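Local coordinates for protein geranylgeranyl pyrophosphate synthetase (Pyrococcus horikoshii, PDB 1WY0) that probably catalyses the condensation of isopentenyl diphosphate with allylic prenyl diphosphates to make geranylgeranyl diphosphate, at residues K162-I167 with R261-F266; E13-I18 with G46-P51; I200-S205 with R319-S324; E36-Y41 with G114-S119. One frame throughout, in Å; residues are numbered along the deposited sequence.

Interaction 1 of 4, residues K162-I167 with R261-F266; sequences KSTVTI and RFLKIF
Ser163 and Leu263 touch beside a flat group of the second segment, the ring of Phe266. One face of this ring takes Phe262 CE2, 3.7 Å above the ring plane and displaced toward the rim. Further back, the Arg261 guanidinium has Ile265 CG2 over one face, also offset to its rim, and Lys264 CD at its edge, in plane. The setting is the all-helical isoprenoid synthase fold. Here the loop joining helix 132-159 to helix 167-193 meets the end of helix 256-264 at the surface.

Leu263 carries the contact. Its two methyls straddle the serine: Ser163 CB lies 3.8 Å from Leu263 CD1 and equally far from CD2. The first torsion of Leu263 (chi1 -92°) departs from a staggered value, and with it the fork reaches the loop. Ser163 meets it with its CB, while its OG stands beside the backbone N (chi1 -63°). Thr164 adds a looser touch, with CG2 4.4 Å from Leu263 CD1. No hydrogen bond crosses between the segments, so the join rests on a few methyl and methylene contacts.

Helix 245-253 backs both sides. Its Phe251 is touched by Thr164 and by Leu263, and its Glu252 accepts a hydrogen bond from Ile167 N. At the far end of the loop, Thr166 is the N-cap of helix 167-193, and its OG1 caps the backbone N of Glu169.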
loop_
_atom_site.group_PDB
_atom_site.type_symbol
_atom_site.label_atom_id
_atom_site.label_comp_id
_atom_site.label_asym_id
_atom_site.label_seq_id
_atom_site.Cartn_x
_atom_site.Cartn_y
_atom_site.Cartn_z
ATOM N N LYS A 162 21.499 14.046 4.942
ATOM C CA LYS A 162 22.842 14.061 5.501
ATOM C C LYS A 162 23.886 13.581 4.486
ATOM O O LYS A 162 23.602 12.812 3.577
ATOM C CB LYS A 162 22.837 13.136 6.723
ATOM C CG LYS A 162 24.160 13.145 7.497
ATOM C CD LYS A 162 24.124 12.210 8.710
ATOM C CE LYS A 162 25.525 11.860 9.218
ATOM N NZ LYS A 162 25.663 10.408 9.317
ATOM N N SER A 163 25.130 14.033 4.615
ATOM C CA SER A 163 26.171 13.660 3.665
ATOM C C SER A 163 26.831 12.299 3.875
ATOM O O SER A 163 27.071 11.589 2.899
ATOM C CB SER A 163 27.253 14.735 3.626
ATOM O OG SER A 163 26.730 15.965 3.161
ATOM N N THR A 164 27.122 11.929 5.122
ATOM C CA THR A 164 27.775 10.646 5.399
ATOM C C THR A 164 26.905 9.653 6.163
ATOM O O THR A 164 25.936 10.035 6.812
ATOM C CB THR A 164 29.106 10.836 6.203
ATOM O OG1 THR A 164 28.816 11.270 7.542
ATOM C CG2 THR A 164 29.998 11.873 5.531
ATOM N N VAL A 165 27.260 8.372 6.070
ATOM C CA VAL A 165 26.545 7.294 6.755
ATOM C C VAL A 165 27.590 6.316 7.252
ATOM O O VAL A 165 28.717 6.330 6.778
ATOM C CB VAL A 165 25.595 6.494 5.811
ATOM C CG1 VAL A 165 24.408 7.343 5.393
ATOM C CG2 VAL A 165 26.366 6.014 4.598
ATOM N N THR A 166 27.208 5.458 8.189
ATOM C CA THR A 166 28.125 4.467 8.735
ATOM C C THR A 166 27.823 3.105 8.134
ATOM O O THR A 166 26.744 2.885 7.588
ATOM C CB THR A 166 27.992 4.356 10.271
ATOM O OG1 THR A 166 26.796 3.636 10.604
ATOM C CG2 THR A 166 27.942 5.749 10.897
ATOM N N ILE A 167 28.779 2.189 8.229
ATOM C CA ILE A 167 28.587 0.855 7.698
ATOM C C ILE A 167 27.372 0.253 8.384
ATOM O O ILE A 167 26.579 -0.447 7.761
ATOM C CB ILE A 167 29.818 -0.044 7.971
ATOM C CG1 ILE A 167 30.993 0.384 7.080
ATOM C CG2 ILE A 167 29.467 -1.504 7.752
ATOM C CD1 ILE A 167 32.300 -0.336 7.407
ATOM N N ARG A 261 36.996 16.284 -0.206
ATOM C CA ARG A 261 37.061 16.362 -1.662
ATOM C C ARG A 261 36.029 15.429 -2.310
ATOM O O ARG A 261 35.359 15.748 -3.286
ATOM C CB ARG A 261 38.480 15.966 -2.075
ATOM C CG ARG A 261 38.696 16.014 -3.586
ATOM C CD ARG A 261 38.147 17.298 -4.212
ATOM N NE ARG A 261 38.499 17.366 -5.632
ATOM C CZ ARG A 261 37.844 18.257 -6.390
ATOM N NH1 ARG A 261 36.931 19.044 -5.848
ATOM N NH2 ARG A 261 38.100 18.323 -7.698
ATOM N N PHE A 262 35.937 14.219 -1.733
ATOM C CA PHE A 262 34.954 13.259 -2.215
ATOM C C PHE A 262 33.535 13.838 -2.166
ATOM O O PHE A 262 32.692 13.590 -3.018
ATOM C CB PHE A 262 35.044 12.031 -1.311
ATOM C CG PHE A 262 34.099 10.975 -1.800
ATOM C CD1 PHE A 262 34.440 10.213 -2.911
ATOM C CD2 PHE A 262 32.936 10.712 -1.098
ATOM C CE1 PHE A 262 33.612 9.175 -3.313
ATOM C CE2 PHE A 262 32.112 9.669 -1.506
ATOM C CZ PHE A 262 32.446 8.898 -2.612
ATOM N N LEU A 263 33.275 14.609 -1.092
ATOM C CA LEU A 263 31.935 15.158 -0.911
ATOM C C LEU A 263 31.610 16.258 -1.925
ATOM O O LEU A 263 30.465 16.482 -2.300
ATOM C CB LEU A 263 31.818 15.695 0.516
ATOM C CG LEU A 263 31.273 14.646 1.487
ATOM C CD1 LEU A 263 30.977 15.229 2.870
ATOM C CD2 LEU A 263 29.970 14.009 1.005
ATOM N N LYS A 264 32.652 16.993 -2.345
ATOM C CA LYS A 264 32.423 17.978 -3.389
ATOM C C LYS A 264 31.907 17.301 -4.664
ATOM O O LYS A 264 30.948 17.731 -5.293
ATOM C CB LYS A 264 33.736 18.704 -3.671
ATOM C CG LYS A 264 33.956 19.893 -2.733
ATOM C CD LYS A 264 34.965 20.892 -3.294
ATOM C CE LYS A 264 36.333 20.775 -2.617
ATOM N NZ LYS A 264 37.371 21.243 -3.529
ATOM N N ILE A 265 32.604 16.212 -5.046
ATOM C CA ILE A 265 32.278 15.551 -6.306
ATOM C C ILE A 265 31.375 14.327 -6.118
ATOM O O ILE A 265 31.403 13.378 -6.892
ATOM C CB ILE A 265 33.587 15.121 -6.971
ATOM C CG1 ILE A 265 34.376 14.207 -6.031
ATOM C CG2 ILE A 265 34.455 16.355 -7.269
ATOM C CD1 ILE A 265 35.729 13.804 -6.613
ATOM N N PHE A 266 30.573 14.352 -5.033
ATOM C CA PHE A 266 29.660 13.260 -4.717
ATOM C C PHE A 266 28.200 13.712 -4.788
ATOM O O PHE A 266 27.777 14.642 -4.114
ATOM C CB PHE A 266 29.983 12.761 -3.308
ATOM C CG PHE A 266 29.152 11.552 -2.996
ATOM C CD1 PHE A 266 29.232 10.432 -3.815
ATOM C CD2 PHE A 266 28.310 11.556 -1.896
ATOM C CE1 PHE A 266 28.465 9.312 -3.527
ATOM C CE2 PHE A 266 27.544 10.428 -1.614
ATOM C CZ PHE A 266 27.620 9.304 -2.425
#

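Interaction 2 of 4, residues E13-I18 with G46-P51; sequences EKAKLI and GKRVRP
Ile18, Arg48 and Ala15 carry most of this contact, in which helix 3-25 lies against the turn leading into helix 49-57. Ile18 meets Pro51. Its CG2 is 4.0 Å from Pro51 CB, and its CG1 is 4.2 Å from the same atom. The two side chains cross obliquely. CG2 points anti to the backbone N of Ile18, and CG1 lies beside that N; this places both branches within contact of Pro51 CB.

One turn earlier, Ala15 CB rests on the aliphatic part of Arg48, 4.0 Å from its CG. The small methyl lets the two backbones come close: Ala15 CA and Arg48 CA are 6.1 Å apart. Arg48 has left-handed backbone angles (phi 63°, psi 42°) and stands at the N-cap position of helix 49-57. Its chain bends at the second torsion (chi2 -56°), which brings the guanidinium back over the turn. The Gly46 O then lies 3.5 Å above one face, toward the rim.

The polar end of Arg48 is buried but well supplied. NH1 forms a salt bridge with Glu76 of helix 69-90. NH2 forms a second one with Asp19 and also donates to Pro42 O. The arginine therefore ties three parts of the fold to the turn, and the two carboxylates probably help to offset its charge.

The turn carries the Gly-Gly-Lys-Arg sequence of polyprenyl synthases. In relatives, the lysine of this motif and the arginine three residues later bind the pyrophosphate of isopentenyl diphosphate. Lys47 and Arg50 probably correspond to them.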
loop_
_atom_site.group_PDB
_atom_site.type_symbol
_atom_site.label_atom_id
_atom_site.label_comp_id
_atom_site.label_asym_id
_atom_site.label_seq_id
_atom_site.Cartn_x
_atom_site.Cartn_y
_atom_site.Cartn_z
ATOM N N GLU A 13 11.424 -21.433 -16.672
ATOM C CA GLU A 13 10.401 -22.471 -16.749
ATOM C C GLU A 13 9.322 -22.208 -15.702
ATOM O O GLU A 13 8.127 -22.269 -15.996
ATOM C CB GLU A 13 11.038 -23.842 -16.505
ATOM C CG GLU A 13 10.188 -25.023 -16.913
ATOM C CD GLU A 13 10.729 -26.336 -16.370
ATOM O OE1 GLU A 13 11.823 -26.765 -16.805
ATOM O OE2 GLU A 13 10.054 -26.940 -15.505
ATOM N N LYS A 14 9.755 -21.922 -14.478
ATOM C CA LYS A 14 8.836 -21.638 -13.379
ATOM C C LYS A 14 8.112 -20.305 -13.599
ATOM O O LYS A 14 6.944 -20.156 -13.250
ATOM C CB LYS A 14 9.599 -21.592 -12.050
ATOM C CG LYS A 14 10.348 -22.870 -11.699
ATOM C CD LYS A 14 9.418 -23.894 -11.068
ATOM C CE LYS A 14 10.181 -25.083 -10.501
ATOM N NZ LYS A 14 9.278 -26.023 -9.779
ATOM N N ALA A 15 8.821 -19.342 -14.182
ATOM C CA ALA A 15 8.264 -18.020 -14.452
ATOM C C ALA A 15 6.912 -18.092 -15.161
ATOM O O ALA A 15 6.011 -17.301 -14.869
ATOM C CB ALA A 15 9.248 -17.207 -15.283
ATOM N N LYS A 16 6.773 -19.038 -16.087
ATOM C CA LYS A 16 5.530 -19.209 -16.831
ATOM C C LYS A 16 4.317 -19.393 -15.928
ATOM O O LYS A 16 3.306 -18.715 -16.093
ATOM C CB LYS A 16 5.623 -20.417 -17.769
ATOM C CG LYS A 16 6.366 -20.162 -19.072
ATOM C CD LYS A 16 6.322 -21.403 -19.962
ATOM C CE LYS A 16 6.693 -21.089 -21.408
ATOM N NZ LYS A 16 7.209 -22.301 -22.127
ATOM N N LEU A 17 4.419 -20.327 -14.988
ATOM C CA LEU A 17 3.331 -20.622 -14.064
ATOM C C LEU A 17 3.014 -19.386 -13.242
ATOM O O LEU A 17 1.857 -19.019 -13.055
ATOM C CB LEU A 17 3.733 -21.750 -13.110
ATOM C CG LEU A 17 4.487 -22.961 -13.668
ATOM C CD1 LEU A 17 5.239 -23.651 -12.534
ATOM C CD2 LEU A 17 3.510 -23.920 -14.342
ATOM N N ILE A 18 4.067 -18.757 -12.743
ATOM C CA ILE A 18 3.930 -17.570 -11.928
ATOM C C ILE A 18 3.278 -16.451 -12.715
ATOM O O ILE A 18 2.380 -15.783 -12.216
ATOM C CB ILE A 18 5.305 -17.131 -11.407
ATOM C CG1 ILE A 18 5.899 -18.269 -10.575
ATOM C CG2 ILE A 18 5.183 -15.841 -10.602
ATOM C CD1 ILE A 18 5.122 -18.604 -9.327
ATOM N N GLY A 46 10.196 -9.257 -15.969
ATOM C CA GLY A 46 11.109 -9.593 -14.882
ATOM C C GLY A 46 11.360 -11.101 -14.828
ATOM O O GLY A 46 10.564 -11.909 -15.284
ATOM N N LYS A 47 12.529 -11.470 -14.279
ATOM C CA LYS A 47 12.913 -12.880 -14.289
ATOM C C LYS A 47 12.238 -13.676 -13.168
ATOM O O LYS A 47 12.277 -14.899 -13.133
ATOM C CB LYS A 47 14.433 -12.958 -14.149
ATOM C CG LYS A 47 15.152 -12.407 -15.384
ATOM C CD LYS A 47 16.674 -12.513 -15.268
ATOM C CE LYS A 47 17.400 -11.749 -16.380
ATOM N NZ LYS A 47 18.568 -12.510 -16.823
ATOM N N ARG A 48 11.585 -12.991 -12.233
ATOM C CA ARG A 48 10.876 -13.649 -11.141
ATOM C C ARG A 48 11.790 -14.455 -10.224
ATOM O O ARG A 48 11.438 -15.557 -9.810
ATOM C CB ARG A 48 9.785 -14.582 -11.686
ATOM C CG ARG A 48 8.989 -14.051 -12.872
ATOM C CD ARG A 48 8.328 -12.703 -12.597
ATOM N NE ARG A 48 7.437 -12.329 -13.696
ATOM C CZ ARG A 48 7.078 -11.084 -13.989
ATOM N NH1 ARG A 48 7.532 -10.070 -13.264
ATOM N NH2 ARG A 48 6.272 -10.853 -15.012
ATOM N N VAL A 49 12.952 -13.905 -9.898
ATOM C CA VAL A 49 13.896 -14.585 -9.023
ATOM C C VAL A 49 13.315 -14.864 -7.640
ATOM O O VAL A 49 13.540 -15.933 -7.073
ATOM C CB VAL A 49 15.188 -13.763 -8.853
ATOM C CG1 VAL A 49 16.037 -14.347 -7.740
ATOM C CG2 VAL A 49 15.971 -13.762 -10.158
ATOM N N ARG A 50 12.579 -13.902 -7.089
ATOM C CA ARG A 50 11.987 -14.079 -5.770
ATOM C C ARG A 50 10.998 -15.234 -5.762
ATOM O O ARG A 50 11.078 -16.110 -4.909
ATOM C CB ARG A 50 11.329 -12.776 -5.309
ATOM C CG ARG A 50 12.373 -11.737 -4.948
ATOM C CD ARG A 50 11.807 -10.363 -4.633
ATOM N NE ARG A 50 12.904 -9.419 -4.444
ATOM C CZ ARG A 50 13.726 -9.022 -5.410
ATOM N NH1 ARG A 50 13.574 -9.470 -6.648
ATOM N NH2 ARG A 50 14.722 -8.196 -5.132
ATOM N N PRO A 51 10.049 -15.252 -6.709
ATOM C CA PRO A 51 9.080 -16.349 -6.747
ATOM C C PRO A 51 9.816 -17.680 -6.942
ATOM O O PRO A 51 9.445 -18.699 -6.363
ATOM C CB PRO A 51 8.206 -15.995 -7.947
ATOM C CG PRO A 51 8.278 -14.509 -8.004
ATOM C CD PRO A 51 9.733 -14.238 -7.730
#

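Interaction 3 of 4, residues I200-S205 with R319-S324; sequences IKALSS and RILPKS
Helix 197-224 passes the loop 319-324 with Ala202 CA 7.2 Å from Ile320 CA, and the extended backbone of Leu321 (psi 160°) follows directly. Leu321 is the residue that reaches the helix, and it divides its two methyls between two neighbours. CD1 lies 4.0 Å from Ala202 CB. CD2 lies 4.0 Å from Leu203 CD2 and slightly farther from Leu203 CG. The Leu203 and Leu321 side chains cross at about a right angle, and they meet through the branched ends. Leu203 has CG beside its own backbone N (chi1 -78°), and this slants the side chain along the helix to Leu321.

No hydrogen bond spans the two segments. All three touching residues are buried, so the join is a small apolar patch. On the helix, Ser205 OG donates to Ala202 O over 2.6 Å, from above the carbonyl plane.

Ala60 and Val61 lie against the patch from another loop, touching Leu321 and Leu203, and Tyr199 also touches Leu321. The loop then runs into helix 325-336, where Arg327 NH2 binds Leu321 O and Ser324 OG caps Arg327 N. On its other side, helix 197-224 packs through Ile200 and Ser204 on helix 167-193.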
loop_
_atom_site.group_PDB
_atom_site.type_symbol
_atom_site.label_atom_id
_atom_site.label_comp_id
_atom_site.label_asym_id
_atom_site.label_seq_id
_atom_site.Cartn_x
_atom_site.Cartn_y
_atom_site.Cartn_z
ATOM N N ILE A 200 13.820 -24.327 7.886
ATOM C CA ILE A 200 13.318 -22.967 7.725
ATOM C C ILE A 200 14.335 -21.919 8.188
ATOM O O ILE A 200 14.514 -20.871 7.582
ATOM C CB ILE A 200 12.018 -22.834 8.522
ATOM C CG1 ILE A 200 10.918 -23.692 7.887
ATOM C CG2 ILE A 200 11.541 -21.371 8.498
ATOM C CD1 ILE A 200 9.667 -23.783 8.763
ATOM N N LYS A 201 14.986 -22.209 9.330
ATOM C CA LYS A 201 15.983 -21.269 9.833
ATOM C C LYS A 201 17.199 -21.188 8.907
ATOM O O LYS A 201 17.910 -20.193 8.860
ATOM C CB LYS A 201 16.418 -21.721 11.227
ATOM C CG LYS A 201 16.912 -20.553 12.084
ATOM C CD LYS A 201 17.912 -21.001 13.151
ATOM C CE LYS A 201 19.252 -20.266 13.043
ATOM N NZ LYS A 201 20.293 -21.204 12.624
ATOM N N ALA A 202 17.416 -22.302 8.183
ATOM C CA ALA A 202 18.521 -22.342 7.237
ATOM C C ALA A 202 18.153 -21.647 5.922
ATOM O O ALA A 202 18.947 -20.939 5.310
ATOM C CB ALA A 202 18.856 -23.811 6.980
ATOM N N LEU A 203 16.918 -21.855 5.479
ATOM C CA LEU A 203 16.426 -21.231 4.260
ATOM C C LEU A 203 16.346 -19.720 4.450
ATOM O O LEU A 203 16.778 -18.954 3.589
ATOM C CB LEU A 203 15.045 -21.782 3.902
ATOM C CG LEU A 203 15.036 -23.164 3.246
ATOM C CD1 LEU A 203 13.605 -23.669 3.107
ATOM C CD2 LEU A 203 15.709 -23.078 1.881
ATOM N N SER A 204 15.802 -19.309 5.593
ATOM C CA SER A 204 15.658 -17.902 5.941
ATOM C C SER A 204 17.003 -17.187 5.937
ATOM O O SER A 204 17.127 -16.093 5.388
ATOM C CB SER A 204 15.033 -17.765 7.328
ATOM O OG SER A 204 13.876 -18.570 7.456
ATOM N N SER A 205 18.004 -17.816 6.557
ATOM C CA SER A 205 19.351 -17.255 6.652
ATOM C C SER A 205 19.999 -17.103 5.283
ATOM O O SER A 205 20.777 -16.178 5.042
ATOM C CB SER A 205 20.221 -18.153 7.527
ATOM O OG SER A 205 20.388 -19.418 6.908
ATOM N N ARG A 319 23.626 -26.473 3.661
ATOM C CA ARG A 319 24.236 -27.773 3.907
ATOM C C ARG A 319 23.296 -28.686 4.697
ATOM O O ARG A 319 23.292 -29.901 4.572
ATOM C CB ARG A 319 25.462 -27.497 4.766
ATOM C CG ARG A 319 26.739 -28.123 4.223
ATOM C CD ARG A 319 27.924 -27.160 4.351
ATOM N NE ARG A 319 28.860 -27.354 3.244
ATOM C CZ ARG A 319 28.560 -26.769 2.072
ATOM N NH1 ARG A 319 27.466 -26.035 1.953
ATOM N NH2 ARG A 319 29.368 -26.945 1.025
ATOM N N ILE A 320 22.505 -28.037 5.571
ATOM C CA ILE A 320 21.647 -28.768 6.488
ATOM C C ILE A 320 20.541 -29.549 5.762
ATOM O O ILE A 320 20.025 -30.554 6.239
ATOM C CB ILE A 320 21.023 -27.737 7.427
ATOM C CG1 ILE A 320 22.111 -27.098 8.299
ATOM C CG2 ILE A 320 20.001 -28.416 8.347
ATOM C CD1 ILE A 320 22.888 -28.127 9.118
ATOM N N LEU A 321 20.145 -29.013 4.590
ATOM C CA LEU A 321 19.113 -29.670 3.797
ATOM C C LEU A 321 19.685 -30.835 2.992
ATOM O O LEU A 321 20.880 -30.915 2.741
ATOM C CB LEU A 321 18.513 -28.634 2.852
ATOM C CG LEU A 321 17.429 -27.793 3.515
ATOM C CD1 LEU A 321 18.001 -26.816 4.539
ATOM C CD2 LEU A 321 16.626 -26.959 2.514
ATOM N N PRO A 322 18.806 -31.750 2.567
ATOM C CA PRO A 322 19.241 -32.900 1.791
ATOM C C PRO A 322 19.744 -32.473 0.410
ATOM O O PRO A 322 19.516 -31.365 -0.053
ATOM C CB PRO A 322 18.062 -33.855 1.636
ATOM C CG PRO A 322 16.997 -33.458 2.648
ATOM C CD PRO A 322 17.451 -31.979 3.058
ATOM N N LYS A 323 20.494 -33.392 -0.229
ATOM C CA LYS A 323 20.910 -33.128 -1.592
ATOM C C LYS A 323 19.767 -33.353 -2.581
ATOM O O LYS A 323 19.133 -34.398 -2.646
ATOM C CB LYS A 323 22.109 -34.014 -1.945
ATOM C CG LYS A 323 22.725 -33.640 -3.294
ATOM C CD LYS A 323 22.084 -34.414 -4.446
ATOM C CE LYS A 323 22.786 -34.167 -5.785
ATOM N NZ LYS A 323 21.985 -34.729 -6.869
ATOM N N SER A 324 19.475 -32.271 -3.305
ATOM C CA SER A 324 18.531 -32.325 -4.407
ATOM C C SER A 324 18.964 -31.304 -5.454
ATOM O O SER A 324 19.896 -30.544 -5.247
ATOM C CB SER A 324 17.153 -31.941 -3.861
ATOM O OG SER A 324 17.240 -30.671 -3.204
#

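Interaction 4 of 4, residues E36-Y41 with G114-S119; sequences EAARHY and GDLLFS
Ala38 of helix 32-40 faces two successive leucines of helix 107-126. Its methyl approaches both: CB is 4.0 Å from Leu116 CD2 and 4.2 Å from Leu117 CG. The leucines come from different directions. Leu116 has CG anti to its backbone N (chi1 175°) and reaches the alanine with one methyl. Leu117 has CG beside its own N, and it turns its whole fork to the alanine backbone. Both its methyls lie 3.8 Å from Ala38 O. The short alanine allows a close approach of the helices, with Ala38 CA 6.4 Å from Leu117 CA.

Arg39 points away from helix 107-126. Its NE forms a salt bridge with Glu36 OE2 at 3.0 Å; the carboxylate oxygen lies in the guanidinium plane, but it is met from above the carboxylate plane. Arg39 NH1 binds Ile26 O.

Helix 107-126 also serves the dimer. Phe118 meets Phe118 of the second subunit, and Ser119 OG is hydrogen-bonded to Ser146 and Asn147 of that subunit.

All three touching residues are buried and no hydrogen bond links the segments. The chemistry implies a join held by van der Waals contact and by exclusion of water from the alanine and leucine methyls.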
loop_
_atom_site.group_PDB
_atom_site.type_symbol
_atom_site.label_atom_id
_atom_site.label_comp_id
_atom_site.label_asym_id
_atom_site.label_seq_id
_atom_site.Cartn_x
_atom_site.Cartn_y
_atom_site.Cartn_z
ATOM N N GLU A 36 -3.321 -1.079 -16.335
ATOM C CA GLU A 36 -2.158 -1.110 -17.214
ATOM C C GLU A 36 -0.945 -0.485 -16.527
ATOM O O GLU A 36 0.196 -0.886 -16.714
ATOM C CB GLU A 36 -2.495 -0.338 -18.489
ATOM C CG GLU A 36 -2.423 -1.221 -19.735
ATOM C CD GLU A 36 -1.254 -2.171 -19.610
ATOM O OE1 GLU A 36 -0.178 -1.728 -19.235
ATOM O OE2 GLU A 36 -1.429 -3.354 -19.896
ATOM N N ALA A 37 -1.231 0.560 -15.729
ATOM C CA ALA A 37 -0.175 1.158 -14.927
ATOM C C ALA A 37 0.408 0.139 -13.948
ATOM O O ALA A 37 1.614 -0.013 -13.812
ATOM C CB ALA A 37 -0.773 2.334 -14.154
ATOM N N ALA A 38 -0.496 -0.623 -13.334
ATOM C CA ALA A 38 -0.119 -1.728 -12.448
ATOM C C ALA A 38 0.596 -2.865 -13.192
ATOM O O ALA A 38 1.522 -3.487 -12.661
ATOM C CB ALA A 38 -1.358 -2.278 -11.751
ATOM N N ARG A 39 0.155 -3.142 -14.414
ATOM C CA ARG A 39 0.749 -4.193 -15.236
ATOM C C ARG A 39 2.088 -3.809 -15.855
ATOM O O ARG A 39 2.871 -4.678 -16.222
ATOM C CB ARG A 39 -0.212 -4.581 -16.369
ATOM C CG ARG A 39 -1.293 -5.575 -15.973
ATOM C CD ARG A 39 -2.488 -5.504 -16.935
ATOM N NE ARG A 39 -2.127 -5.852 -18.306
ATOM C CZ ARG A 39 -2.221 -7.074 -18.821
ATOM N NH1 ARG A 39 -2.671 -8.077 -18.085
ATOM N NH2 ARG A 39 -1.844 -7.295 -20.074
ATOM N N HIS A 40 2.356 -2.513 -15.967
ATOM C CA HIS A 40 3.584 -2.047 -16.598
ATOM C C HIS A 40 4.890 -2.731 -16.163
ATOM O O HIS A 40 5.628 -3.256 -17.003
ATOM C CB HIS A 40 3.714 -0.528 -16.441
ATOM C CG HIS A 40 4.823 0.064 -17.258
ATOM N ND1 HIS A 40 4.828 0.035 -18.635
ATOM C CD2 HIS A 40 5.979 0.666 -16.893
ATOM C CE1 HIS A 40 5.939 0.590 -19.084
ATOM N NE2 HIS A 40 6.655 0.982 -18.047
ATOM N N TYR A 41 5.205 -2.735 -14.871
ATOM C CA TYR A 41 6.457 -3.382 -14.474
ATOM C C TYR A 41 6.415 -4.901 -14.613
ATOM O O TYR A 41 7.374 -5.503 -15.086
ATOM C CB TYR A 41 6.864 -2.977 -13.055
ATOM C CG TYR A 41 7.430 -1.569 -12.967
ATOM C CD1 TYR A 41 7.739 -0.843 -14.120
ATOM C CD2 TYR A 41 7.662 -0.971 -11.733
ATOM C CE1 TYR A 41 8.259 0.441 -14.042
ATOM C CE2 TYR A 41 8.182 0.309 -11.641
ATOM C CZ TYR A 41 8.480 1.015 -12.793
ATOM O OH TYR A 41 8.995 2.293 -12.689
ATOM N N GLY A 114 0.778 1.232 -7.341
ATOM C CA GLY A 114 1.545 0.562 -6.309
ATOM C C GLY A 114 0.586 0.022 -5.262
ATOM O O GLY A 114 0.751 -1.095 -4.807
ATOM N N ASP A 115 -0.426 0.800 -4.886
ATOM C CA ASP A 115 -1.405 0.362 -3.888
ATOM C C ASP A 115 -2.175 -0.862 -4.356
ATOM O O ASP A 115 -2.428 -1.785 -3.581
ATOM C CB ASP A 115 -2.422 1.476 -3.565
ATOM C CG ASP A 115 -1.804 2.608 -2.764
ATOM O OD1 ASP A 115 -0.661 2.416 -2.257
ATOM O OD2 ASP A 115 -2.463 3.668 -2.632
ATOM N N LEU A 116 -2.573 -0.855 -5.616
ATOM C CA LEU A 116 -3.325 -1.969 -6.168
ATOM C C LEU A 116 -2.456 -3.218 -6.163
ATOM O O LEU A 116 -2.909 -4.305 -5.825
ATOM C CB LEU A 116 -3.774 -1.679 -7.605
ATOM C CG LEU A 116 -4.463 -2.935 -8.172
ATOM C CD1 LEU A 116 -5.739 -3.181 -7.388
ATOM C CD2 LEU A 116 -4.756 -2.780 -9.636
ATOM N N LEU A 117 -1.213 -3.062 -6.578
ATOM C CA LEU A 117 -0.278 -4.177 -6.589
ATOM C C LEU A 117 -0.113 -4.764 -5.185
ATOM O O LEU A 117 -0.070 -5.981 -5.031
ATOM C CB LEU A 117 1.080 -3.721 -7.132
ATOM C CG LEU A 117 1.194 -3.673 -8.655
ATOM C CD1 LEU A 117 2.507 -2.986 -9.061
ATOM C CD2 LEU A 117 1.116 -5.098 -9.217
ATOM N N PHE A 118 -0.022 -3.905 -4.173
ATOM C CA PHE A 118 0.148 -4.363 -2.779
ATOM C C PHE A 118 -1.102 -5.129 -2.326
ATOM O O PHE A 118 -1.011 -6.205 -1.736
ATOM C CB PHE A 118 0.394 -3.170 -1.833
ATOM C CG PHE A 118 0.978 -3.561 -0.490
ATOM C CD1 PHE A 118 1.720 -4.712 -0.356
ATOM C CD2 PHE A 118 0.787 -2.773 0.639
ATOM C CE1 PHE A 118 2.265 -5.083 0.864
ATOM C CE2 PHE A 118 1.343 -3.148 1.883
ATOM C CZ PHE A 118 2.080 -4.304 1.980
ATOM N N SER A 119 -2.261 -4.549 -2.594
ATOM C CA SER A 119 -3.535 -5.161 -2.267
ATOM C C SER A 119 -3.654 -6.532 -2.960
ATOM O O SER A 119 -4.157 -7.493 -2.379
ATOM C CB SER A 119 -4.667 -4.243 -2.740
ATOM O OG SER A 119 -5.938 -4.812 -2.482
#

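Along the chain, interactions 2 and 4 interleave: 13-18, 36-41, 46-51, then 114-119. Interactions 1 and 3 interleave later in the same way. Interactions 2 and 4 are neighbours, with centres about 17 Å apart and nearest atoms about 5 Å apart; helices 3-25, 32-40 and 49-57, which they use, are consecutive. Interaction 3 has its centre about 21 Å from that of interaction 2. Interaction 1 is remote, with centres about 35 to 39 Å from the others, on the opposite side of the chain's centre from interaction 2. No two contacts touch. They join different helices and loops of one all-helical chain, and interaction 4 borders the dimer interface.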